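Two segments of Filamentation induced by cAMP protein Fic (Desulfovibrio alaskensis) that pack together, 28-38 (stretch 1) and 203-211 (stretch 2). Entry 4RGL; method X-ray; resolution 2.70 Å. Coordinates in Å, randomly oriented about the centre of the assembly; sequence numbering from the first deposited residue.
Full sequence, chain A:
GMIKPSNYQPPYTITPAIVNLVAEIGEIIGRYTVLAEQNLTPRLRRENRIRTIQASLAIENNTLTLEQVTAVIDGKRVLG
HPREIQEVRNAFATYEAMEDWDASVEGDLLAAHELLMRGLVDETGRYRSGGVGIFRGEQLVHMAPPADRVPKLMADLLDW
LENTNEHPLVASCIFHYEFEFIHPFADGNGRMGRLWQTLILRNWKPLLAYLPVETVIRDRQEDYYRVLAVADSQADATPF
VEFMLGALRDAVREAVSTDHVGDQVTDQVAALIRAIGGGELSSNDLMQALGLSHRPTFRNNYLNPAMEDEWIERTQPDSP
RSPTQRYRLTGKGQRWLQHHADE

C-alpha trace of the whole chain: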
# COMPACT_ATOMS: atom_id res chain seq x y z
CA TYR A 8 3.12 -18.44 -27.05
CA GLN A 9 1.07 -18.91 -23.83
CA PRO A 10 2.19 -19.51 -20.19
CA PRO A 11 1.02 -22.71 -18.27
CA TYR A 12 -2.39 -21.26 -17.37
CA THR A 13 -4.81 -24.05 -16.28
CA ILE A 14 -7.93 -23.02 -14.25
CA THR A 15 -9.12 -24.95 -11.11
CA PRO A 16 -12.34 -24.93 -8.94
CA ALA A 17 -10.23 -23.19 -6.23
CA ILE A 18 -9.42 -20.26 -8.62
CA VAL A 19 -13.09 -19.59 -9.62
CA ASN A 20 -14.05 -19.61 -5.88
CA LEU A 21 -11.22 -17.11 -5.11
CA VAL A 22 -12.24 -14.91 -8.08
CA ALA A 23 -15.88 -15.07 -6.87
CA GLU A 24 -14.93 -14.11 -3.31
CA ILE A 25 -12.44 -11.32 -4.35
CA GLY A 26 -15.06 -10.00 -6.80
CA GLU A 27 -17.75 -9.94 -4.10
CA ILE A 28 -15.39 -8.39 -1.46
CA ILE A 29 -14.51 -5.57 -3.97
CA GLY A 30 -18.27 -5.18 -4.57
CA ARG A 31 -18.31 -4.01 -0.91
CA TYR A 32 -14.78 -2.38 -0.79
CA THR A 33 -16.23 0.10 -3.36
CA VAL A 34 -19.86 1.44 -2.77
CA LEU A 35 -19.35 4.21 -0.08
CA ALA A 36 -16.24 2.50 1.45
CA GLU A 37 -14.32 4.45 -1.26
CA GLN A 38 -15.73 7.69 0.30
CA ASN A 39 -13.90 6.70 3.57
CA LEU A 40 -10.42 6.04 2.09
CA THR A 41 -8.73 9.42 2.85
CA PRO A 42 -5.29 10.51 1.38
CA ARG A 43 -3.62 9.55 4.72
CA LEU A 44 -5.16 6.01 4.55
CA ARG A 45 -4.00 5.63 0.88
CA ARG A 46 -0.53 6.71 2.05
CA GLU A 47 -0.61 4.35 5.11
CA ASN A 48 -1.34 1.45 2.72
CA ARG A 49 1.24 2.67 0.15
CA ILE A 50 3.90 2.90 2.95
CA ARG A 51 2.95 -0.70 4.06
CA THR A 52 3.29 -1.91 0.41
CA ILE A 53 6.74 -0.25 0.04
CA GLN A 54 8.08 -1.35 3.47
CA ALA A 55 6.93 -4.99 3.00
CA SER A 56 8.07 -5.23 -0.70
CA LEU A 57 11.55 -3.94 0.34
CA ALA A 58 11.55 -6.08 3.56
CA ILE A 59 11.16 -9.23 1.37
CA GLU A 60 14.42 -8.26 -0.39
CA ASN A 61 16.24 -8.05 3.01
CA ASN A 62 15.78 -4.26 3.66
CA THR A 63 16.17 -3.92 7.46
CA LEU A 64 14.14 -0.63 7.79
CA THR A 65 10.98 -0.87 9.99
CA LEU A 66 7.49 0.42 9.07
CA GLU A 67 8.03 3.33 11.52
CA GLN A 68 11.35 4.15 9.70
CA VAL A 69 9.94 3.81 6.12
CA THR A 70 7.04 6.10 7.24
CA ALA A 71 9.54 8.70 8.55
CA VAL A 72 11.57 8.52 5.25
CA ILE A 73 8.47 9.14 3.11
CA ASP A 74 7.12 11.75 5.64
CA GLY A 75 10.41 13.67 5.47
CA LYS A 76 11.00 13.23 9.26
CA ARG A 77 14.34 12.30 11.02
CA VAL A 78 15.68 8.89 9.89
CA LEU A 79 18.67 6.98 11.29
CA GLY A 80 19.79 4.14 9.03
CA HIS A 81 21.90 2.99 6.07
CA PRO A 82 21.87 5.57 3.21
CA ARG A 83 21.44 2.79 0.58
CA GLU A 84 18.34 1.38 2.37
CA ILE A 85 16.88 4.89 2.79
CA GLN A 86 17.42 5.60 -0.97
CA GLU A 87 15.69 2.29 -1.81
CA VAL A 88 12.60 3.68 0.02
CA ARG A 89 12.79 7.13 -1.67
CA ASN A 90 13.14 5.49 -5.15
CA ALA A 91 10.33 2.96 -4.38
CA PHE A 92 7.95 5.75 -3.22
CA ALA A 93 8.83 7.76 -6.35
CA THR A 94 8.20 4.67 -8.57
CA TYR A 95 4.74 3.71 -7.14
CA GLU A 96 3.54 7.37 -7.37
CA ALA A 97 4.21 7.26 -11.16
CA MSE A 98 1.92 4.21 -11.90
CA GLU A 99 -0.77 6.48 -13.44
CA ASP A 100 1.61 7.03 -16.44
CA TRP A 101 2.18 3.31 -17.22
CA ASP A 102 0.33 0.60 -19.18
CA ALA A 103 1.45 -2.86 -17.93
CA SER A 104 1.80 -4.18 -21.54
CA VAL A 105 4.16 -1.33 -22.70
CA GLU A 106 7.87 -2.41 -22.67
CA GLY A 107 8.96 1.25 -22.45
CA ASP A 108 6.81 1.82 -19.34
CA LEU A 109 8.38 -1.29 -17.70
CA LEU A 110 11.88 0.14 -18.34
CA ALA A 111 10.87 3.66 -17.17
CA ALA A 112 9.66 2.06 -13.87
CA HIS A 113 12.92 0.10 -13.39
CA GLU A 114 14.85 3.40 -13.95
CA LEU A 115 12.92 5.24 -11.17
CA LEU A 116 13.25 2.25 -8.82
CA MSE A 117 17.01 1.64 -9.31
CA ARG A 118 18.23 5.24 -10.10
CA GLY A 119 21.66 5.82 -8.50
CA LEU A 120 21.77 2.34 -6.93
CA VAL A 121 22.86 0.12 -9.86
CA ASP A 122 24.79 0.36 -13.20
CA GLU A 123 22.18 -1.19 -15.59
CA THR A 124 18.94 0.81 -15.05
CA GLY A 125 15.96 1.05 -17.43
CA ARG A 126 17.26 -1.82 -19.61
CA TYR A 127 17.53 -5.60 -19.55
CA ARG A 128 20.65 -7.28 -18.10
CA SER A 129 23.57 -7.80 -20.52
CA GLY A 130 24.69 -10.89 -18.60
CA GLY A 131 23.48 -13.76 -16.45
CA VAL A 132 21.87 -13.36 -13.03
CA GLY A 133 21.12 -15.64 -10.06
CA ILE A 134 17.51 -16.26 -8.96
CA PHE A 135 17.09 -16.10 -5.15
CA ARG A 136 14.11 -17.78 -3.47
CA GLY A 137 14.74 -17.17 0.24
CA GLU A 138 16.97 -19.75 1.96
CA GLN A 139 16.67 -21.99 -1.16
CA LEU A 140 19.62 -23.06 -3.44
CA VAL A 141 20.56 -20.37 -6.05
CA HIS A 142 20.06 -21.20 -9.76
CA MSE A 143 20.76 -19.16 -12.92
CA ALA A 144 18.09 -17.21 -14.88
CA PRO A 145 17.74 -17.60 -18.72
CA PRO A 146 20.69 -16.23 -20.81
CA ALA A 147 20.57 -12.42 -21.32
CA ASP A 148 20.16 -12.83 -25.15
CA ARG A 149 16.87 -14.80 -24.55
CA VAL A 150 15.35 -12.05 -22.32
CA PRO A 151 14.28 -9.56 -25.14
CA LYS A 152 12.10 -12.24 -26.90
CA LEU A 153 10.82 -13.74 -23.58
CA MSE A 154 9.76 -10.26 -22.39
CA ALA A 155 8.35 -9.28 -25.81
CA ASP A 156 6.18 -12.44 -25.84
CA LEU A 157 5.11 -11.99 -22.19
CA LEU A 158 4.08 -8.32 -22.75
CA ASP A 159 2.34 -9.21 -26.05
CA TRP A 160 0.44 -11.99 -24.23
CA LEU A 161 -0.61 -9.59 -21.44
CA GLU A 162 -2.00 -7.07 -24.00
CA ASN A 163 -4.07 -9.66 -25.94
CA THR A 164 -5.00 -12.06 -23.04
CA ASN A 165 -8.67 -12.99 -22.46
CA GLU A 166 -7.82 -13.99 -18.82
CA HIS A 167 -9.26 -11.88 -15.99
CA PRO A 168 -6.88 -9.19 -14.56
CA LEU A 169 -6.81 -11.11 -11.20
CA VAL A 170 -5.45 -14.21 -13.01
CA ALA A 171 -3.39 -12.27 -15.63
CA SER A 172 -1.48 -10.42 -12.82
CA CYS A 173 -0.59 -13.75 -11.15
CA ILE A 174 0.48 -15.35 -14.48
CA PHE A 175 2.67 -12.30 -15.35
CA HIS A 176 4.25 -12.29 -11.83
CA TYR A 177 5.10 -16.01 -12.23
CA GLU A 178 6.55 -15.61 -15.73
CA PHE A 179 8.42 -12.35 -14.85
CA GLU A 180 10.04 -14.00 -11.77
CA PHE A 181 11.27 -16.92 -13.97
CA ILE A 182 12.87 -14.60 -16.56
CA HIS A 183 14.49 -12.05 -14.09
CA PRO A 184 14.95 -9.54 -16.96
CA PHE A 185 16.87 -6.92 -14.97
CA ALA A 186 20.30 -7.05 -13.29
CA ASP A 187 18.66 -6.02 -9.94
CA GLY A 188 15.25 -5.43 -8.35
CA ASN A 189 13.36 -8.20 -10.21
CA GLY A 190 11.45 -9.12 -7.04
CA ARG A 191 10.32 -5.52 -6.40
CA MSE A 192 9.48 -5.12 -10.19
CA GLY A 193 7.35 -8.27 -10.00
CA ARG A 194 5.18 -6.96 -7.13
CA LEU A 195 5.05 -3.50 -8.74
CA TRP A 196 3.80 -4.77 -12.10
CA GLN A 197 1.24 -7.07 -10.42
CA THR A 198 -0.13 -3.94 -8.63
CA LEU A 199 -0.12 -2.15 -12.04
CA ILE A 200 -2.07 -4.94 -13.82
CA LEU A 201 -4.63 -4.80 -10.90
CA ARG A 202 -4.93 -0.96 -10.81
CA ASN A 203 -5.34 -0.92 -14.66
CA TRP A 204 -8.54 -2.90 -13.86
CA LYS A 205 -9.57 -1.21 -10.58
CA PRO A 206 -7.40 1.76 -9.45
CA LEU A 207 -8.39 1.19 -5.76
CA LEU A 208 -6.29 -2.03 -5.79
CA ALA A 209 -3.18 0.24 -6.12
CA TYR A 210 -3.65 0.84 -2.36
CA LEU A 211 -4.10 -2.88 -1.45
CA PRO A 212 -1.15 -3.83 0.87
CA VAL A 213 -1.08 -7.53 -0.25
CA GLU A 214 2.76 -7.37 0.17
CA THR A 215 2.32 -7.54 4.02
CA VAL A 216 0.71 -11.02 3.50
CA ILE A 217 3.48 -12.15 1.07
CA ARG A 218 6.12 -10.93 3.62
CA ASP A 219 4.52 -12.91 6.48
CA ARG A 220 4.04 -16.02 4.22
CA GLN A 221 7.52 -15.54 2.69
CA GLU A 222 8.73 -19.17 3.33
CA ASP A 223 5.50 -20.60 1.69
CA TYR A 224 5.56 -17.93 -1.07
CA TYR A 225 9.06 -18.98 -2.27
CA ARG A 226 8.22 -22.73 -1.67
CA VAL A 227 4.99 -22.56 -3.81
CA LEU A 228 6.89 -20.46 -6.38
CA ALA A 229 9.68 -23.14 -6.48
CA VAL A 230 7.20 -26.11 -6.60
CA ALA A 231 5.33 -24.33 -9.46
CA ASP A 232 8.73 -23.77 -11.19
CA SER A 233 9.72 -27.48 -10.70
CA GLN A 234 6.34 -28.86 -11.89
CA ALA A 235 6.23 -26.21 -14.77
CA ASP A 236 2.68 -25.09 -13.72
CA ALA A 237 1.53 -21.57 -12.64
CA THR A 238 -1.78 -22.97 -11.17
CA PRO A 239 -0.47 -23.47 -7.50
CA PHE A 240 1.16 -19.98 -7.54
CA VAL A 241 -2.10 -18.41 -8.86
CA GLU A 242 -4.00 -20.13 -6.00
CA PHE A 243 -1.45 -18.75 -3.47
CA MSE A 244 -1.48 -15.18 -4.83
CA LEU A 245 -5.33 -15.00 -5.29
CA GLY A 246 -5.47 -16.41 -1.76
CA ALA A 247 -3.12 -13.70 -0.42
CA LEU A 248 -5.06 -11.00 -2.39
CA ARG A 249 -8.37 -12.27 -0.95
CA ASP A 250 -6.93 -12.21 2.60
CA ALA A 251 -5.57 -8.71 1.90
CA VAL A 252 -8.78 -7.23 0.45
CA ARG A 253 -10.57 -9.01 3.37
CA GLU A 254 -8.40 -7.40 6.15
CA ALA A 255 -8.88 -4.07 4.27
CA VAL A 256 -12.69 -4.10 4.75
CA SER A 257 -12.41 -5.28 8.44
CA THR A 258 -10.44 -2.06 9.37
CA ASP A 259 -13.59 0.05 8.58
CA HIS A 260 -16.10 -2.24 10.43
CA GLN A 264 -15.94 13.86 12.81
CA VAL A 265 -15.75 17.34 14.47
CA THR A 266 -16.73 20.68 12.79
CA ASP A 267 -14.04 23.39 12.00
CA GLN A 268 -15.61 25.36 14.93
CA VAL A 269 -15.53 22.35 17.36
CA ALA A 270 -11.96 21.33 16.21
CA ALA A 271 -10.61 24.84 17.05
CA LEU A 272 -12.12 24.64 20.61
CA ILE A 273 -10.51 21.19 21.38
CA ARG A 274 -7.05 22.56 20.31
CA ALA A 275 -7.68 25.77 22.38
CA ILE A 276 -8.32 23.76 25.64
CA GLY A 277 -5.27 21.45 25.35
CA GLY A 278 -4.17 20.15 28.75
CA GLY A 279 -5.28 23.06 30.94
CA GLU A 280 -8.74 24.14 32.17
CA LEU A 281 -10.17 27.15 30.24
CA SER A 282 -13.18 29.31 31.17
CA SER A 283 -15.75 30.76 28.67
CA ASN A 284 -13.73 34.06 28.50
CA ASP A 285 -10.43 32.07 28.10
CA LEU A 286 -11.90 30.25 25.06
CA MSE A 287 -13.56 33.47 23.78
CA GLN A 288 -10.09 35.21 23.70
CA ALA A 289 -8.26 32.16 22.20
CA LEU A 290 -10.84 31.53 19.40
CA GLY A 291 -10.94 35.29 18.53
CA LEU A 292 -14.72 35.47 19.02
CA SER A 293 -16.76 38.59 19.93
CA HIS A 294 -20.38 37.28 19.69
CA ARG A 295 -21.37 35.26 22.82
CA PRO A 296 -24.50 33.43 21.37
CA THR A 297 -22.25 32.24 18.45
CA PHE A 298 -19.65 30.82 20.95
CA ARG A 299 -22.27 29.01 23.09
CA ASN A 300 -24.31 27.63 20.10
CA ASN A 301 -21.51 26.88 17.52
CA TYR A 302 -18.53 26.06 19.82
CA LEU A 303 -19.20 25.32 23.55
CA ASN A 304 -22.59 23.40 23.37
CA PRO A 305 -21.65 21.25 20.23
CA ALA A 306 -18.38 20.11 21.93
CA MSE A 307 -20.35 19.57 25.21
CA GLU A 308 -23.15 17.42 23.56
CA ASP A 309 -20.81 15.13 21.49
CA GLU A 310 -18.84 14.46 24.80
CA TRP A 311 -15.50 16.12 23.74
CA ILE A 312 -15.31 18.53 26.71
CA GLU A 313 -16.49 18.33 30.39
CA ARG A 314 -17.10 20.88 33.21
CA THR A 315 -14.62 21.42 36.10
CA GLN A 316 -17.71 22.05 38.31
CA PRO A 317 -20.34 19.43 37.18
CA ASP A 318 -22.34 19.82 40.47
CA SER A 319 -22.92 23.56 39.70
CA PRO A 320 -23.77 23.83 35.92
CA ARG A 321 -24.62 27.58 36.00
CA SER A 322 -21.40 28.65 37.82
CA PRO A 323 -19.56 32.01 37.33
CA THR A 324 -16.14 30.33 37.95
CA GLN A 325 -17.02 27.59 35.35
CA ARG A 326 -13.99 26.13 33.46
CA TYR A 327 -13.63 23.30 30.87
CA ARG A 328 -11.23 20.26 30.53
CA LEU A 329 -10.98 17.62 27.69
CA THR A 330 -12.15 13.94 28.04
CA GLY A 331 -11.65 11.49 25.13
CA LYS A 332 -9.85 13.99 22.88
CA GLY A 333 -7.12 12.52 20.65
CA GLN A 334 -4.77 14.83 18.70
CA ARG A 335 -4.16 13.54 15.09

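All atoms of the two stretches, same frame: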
# COMPACT_ATOMS: atom_id res chain seq x y z
N ILE A 28 -16.00 -9.25 -2.48
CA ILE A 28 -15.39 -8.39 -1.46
C ILE A 28 -15.17 -6.97 -2.03
O ILE A 28 -15.45 -5.99 -1.35
CB ILE A 28 -14.06 -9.00 -0.91
CG1 ILE A 28 -14.27 -10.44 -0.34
CG2 ILE A 28 -13.41 -8.07 0.12
CD1 ILE A 28 -15.29 -10.55 0.87
N ILE A 29 -14.70 -6.87 -3.31
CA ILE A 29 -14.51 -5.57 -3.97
C ILE A 29 -15.87 -4.88 -4.18
O ILE A 29 -15.97 -3.66 -4.01
CB ILE A 29 -13.75 -5.73 -5.31
CG1 ILE A 29 -12.31 -6.27 -5.07
CG2 ILE A 29 -13.71 -4.39 -6.08
CD1 ILE A 29 -11.54 -6.59 -6.35
N GLY A 30 -16.90 -5.68 -4.45
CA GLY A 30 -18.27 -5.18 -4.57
C GLY A 30 -18.72 -4.42 -3.33
O GLY A 30 -19.59 -3.56 -3.42
N ARG A 31 -18.10 -4.74 -2.17
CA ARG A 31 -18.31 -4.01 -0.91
C ARG A 31 -17.24 -2.92 -0.74
O ARG A 31 -17.58 -1.76 -0.46
CB ARG A 31 -18.28 -4.98 0.28
CG ARG A 31 -19.64 -5.47 0.71
CD ARG A 31 -19.52 -6.43 1.88
NE ARG A 31 -20.79 -6.58 2.61
CZ ARG A 31 -21.09 -5.91 3.72
NH1 ARG A 31 -20.21 -5.07 4.25
NH2 ARG A 31 -22.26 -6.10 4.31
N TYR A 32 -15.95 -3.29 -0.93
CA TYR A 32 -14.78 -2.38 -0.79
C TYR A 32 -15.00 -1.06 -1.57
O TYR A 32 -14.39 -0.04 -1.24
CB TYR A 32 -13.49 -3.10 -1.29
CG TYR A 32 -12.20 -2.34 -1.03
CD1 TYR A 32 -11.68 -2.23 0.26
CD2 TYR A 32 -11.40 -1.90 -2.09
CE1 TYR A 32 -10.45 -1.61 0.50
CE2 TYR A 32 -10.16 -1.30 -1.86
CZ TYR A 32 -9.69 -1.15 -0.56
OH TYR A 32 -8.48 -0.55 -0.33
N THR A 33 -15.88 -1.09 -2.59
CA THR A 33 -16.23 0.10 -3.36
C THR A 33 -17.42 0.82 -2.67
O THR A 33 -17.27 1.33 -1.55
CB THR A 33 -16.53 -0.27 -4.83
OG1 THR A 33 -17.51 -1.31 -4.86
CG2 THR A 33 -15.28 -0.71 -5.59
N VAL A 34 -18.63 0.81 -3.31
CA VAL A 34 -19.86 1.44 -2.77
C VAL A 34 -19.51 2.84 -2.14
O VAL A 34 -19.08 3.75 -2.85
CB VAL A 34 -20.59 0.51 -1.75
CG1 VAL A 34 -21.98 1.05 -1.42
CG2 VAL A 34 -20.68 -0.91 -2.27
N LEU A 35 -19.67 2.97 -0.80
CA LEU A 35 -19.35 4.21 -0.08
C LEU A 35 -18.09 4.02 0.77
O LEU A 35 -17.62 4.99 1.38
CB LEU A 35 -20.55 4.65 0.82
CG LEU A 35 -21.42 5.83 0.28
CD1 LEU A 35 -20.65 7.14 0.32
CD2 LEU A 35 -21.96 5.54 -1.13
N ALA A 36 -17.51 2.79 0.76
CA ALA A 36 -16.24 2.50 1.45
C ALA A 36 -15.07 3.20 0.75
O ALA A 36 -14.00 3.36 1.34
CB ALA A 36 -16.01 1.00 1.52
N GLU A 37 -15.28 3.65 -0.51
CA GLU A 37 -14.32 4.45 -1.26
C GLU A 37 -14.37 5.90 -0.78
O GLU A 37 -13.36 6.61 -0.85
CB GLU A 37 -14.59 4.37 -2.77
N GLN A 38 -15.55 6.34 -0.26
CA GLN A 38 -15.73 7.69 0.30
C GLN A 38 -15.28 7.74 1.79
O GLN A 38 -15.63 8.68 2.52
CB GLN A 38 -17.19 8.14 0.17
N ASN A 203 -4.86 -1.18 -13.29
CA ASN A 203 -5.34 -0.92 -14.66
C ASN A 203 -6.76 -1.45 -14.82
O ASN A 203 -7.49 -1.01 -15.71
CB ASN A 203 -4.40 -1.55 -15.70
CG ASN A 203 -3.07 -0.80 -15.87
OD1 ASN A 203 -2.81 0.22 -15.23
ND2 ASN A 203 -2.23 -1.29 -16.79
N TRP A 204 -7.18 -2.37 -13.92
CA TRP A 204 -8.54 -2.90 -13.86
C TRP A 204 -9.38 -2.09 -12.87
O TRP A 204 -10.43 -1.55 -13.24
CB TRP A 204 -8.52 -4.39 -13.47
CG TRP A 204 -9.86 -4.95 -13.08
CD1 TRP A 204 -11.00 -4.92 -13.81
CD2 TRP A 204 -10.13 -5.80 -11.95
NE1 TRP A 204 -12.01 -5.59 -13.15
CE2 TRP A 204 -11.49 -6.16 -12.02
CE3 TRP A 204 -9.36 -6.27 -10.87
CZ2 TRP A 204 -12.10 -6.96 -11.04
CZ3 TRP A 204 -9.97 -7.04 -9.90
CH2 TRP A 204 -11.33 -7.38 -10.00
N LYS A 205 -8.91 -2.00 -11.61
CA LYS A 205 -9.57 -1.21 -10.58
C LYS A 205 -8.52 -0.40 -9.81
O LYS A 205 -7.66 -0.97 -9.13
CB LYS A 205 -10.38 -2.10 -9.63
CG LYS A 205 -11.60 -2.71 -10.31
CD LYS A 205 -12.46 -3.46 -9.36
CE LYS A 205 -13.73 -3.94 -10.02
NZ LYS A 205 -14.59 -2.81 -10.49
N PRO A 206 -8.51 0.94 -10.00
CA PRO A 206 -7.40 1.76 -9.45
C PRO A 206 -7.33 1.75 -7.91
O PRO A 206 -6.31 2.16 -7.36
CB PRO A 206 -7.71 3.16 -9.97
CG PRO A 206 -8.57 2.94 -11.17
CD PRO A 206 -9.39 1.75 -10.86
N LEU A 207 -8.39 1.27 -7.23
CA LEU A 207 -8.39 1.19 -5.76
C LEU A 207 -7.43 0.11 -5.27
O LEU A 207 -6.89 0.21 -4.16
CB LEU A 207 -9.81 0.91 -5.23
CG LEU A 207 -10.87 1.96 -5.55
CD1 LEU A 207 -12.23 1.53 -5.05
CD2 LEU A 207 -10.49 3.35 -4.97
N LEU A 208 -7.19 -0.92 -6.12
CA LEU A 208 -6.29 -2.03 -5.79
C LEU A 208 -4.81 -1.57 -5.74
O LEU A 208 -3.96 -2.29 -5.22
CB LEU A 208 -6.45 -3.17 -6.80
CG LEU A 208 -7.82 -3.87 -6.79
CD1 LEU A 208 -7.96 -4.78 -7.96
CD2 LEU A 208 -8.03 -4.65 -5.49
N ALA A 209 -4.53 -0.33 -6.22
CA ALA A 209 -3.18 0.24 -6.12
C ALA A 209 -2.82 0.52 -4.66
O ALA A 209 -1.64 0.64 -4.32
CB ALA A 209 -3.10 1.53 -6.93
N TYR A 210 -3.85 0.58 -3.78
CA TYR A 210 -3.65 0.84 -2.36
C TYR A 210 -3.99 -0.42 -1.52
O TYR A 210 -4.27 -0.31 -0.33
CB TYR A 210 -4.50 2.04 -1.92
CG TYR A 210 -4.25 3.28 -2.76
CD1 TYR A 210 -3.11 4.06 -2.56
CD2 TYR A 210 -5.10 3.61 -3.80
CE1 TYR A 210 -2.85 5.16 -3.37
CE2 TYR A 210 -4.85 4.72 -4.62
CZ TYR A 210 -3.72 5.49 -4.40
OH TYR A 210 -3.47 6.59 -5.19
N LEU A 211 -3.90 -1.61 -2.15
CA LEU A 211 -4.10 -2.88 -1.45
C LEU A 211 -2.74 -3.43 -0.96
O LEU A 211 -1.89 -3.80 -1.77
CB LEU A 211 -4.81 -3.89 -2.38
CG LEU A 211 -5.14 -5.26 -1.77
CD1 LEU A 211 -6.12 -5.12 -0.62
CD2 LEU A 211 -5.70 -6.19 -2.82

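Residues 28-32 are the last part of a helix, and T33 is the first residue to leave helical geometry. Stretch 2 contains a short 3-10 segment, 206-209. The two backbones stay well apart: the CA atoms of I29 and L208 are 9.1 Å from each other, and those of E37 and L207 are 8.1 Å. Side chains fill the gap. No hydrogen bond joins the stretches among the atoms modelled; the close contacts are mostly between carbon atoms.

L207 covers the most surface. It points toward stretch 1 and meets three residues: Y32, T33 and E37. Its CD1 is 3.8 Å from CG2 of T33 and 4.3 Å from CB of E37, whose side chain is not modelled beyond CB.

I29 is buried and serves the other part of the contact. Its CD1 reaches CH2 of W204 at 3.7 Å and CD2 of L208 at 4.1 Å. These are apolar side chains in van der Waals contact. The CA-to-CB bonds of W204 and L208 point sideways, but their ends come nearer. I29 CG2 packs 3.6 Å from CD of K205, in the aliphatic part of the lysine chain.

Y32 is also buried. Its ring offers a broad apolar surface to the leucine: CE2 lies 4.0 Å from CB of L207, which sits oblique to the ring. Y32 OH is 4.2 Å from O of Y210, too far for a hydrogen bond.

Within stretch 1, T33 OG1 donates to I29 O at 2.9 Å. The hydroxyl hydrogen is directed back to the helix, while the methyl CG2 meets L207 CD1.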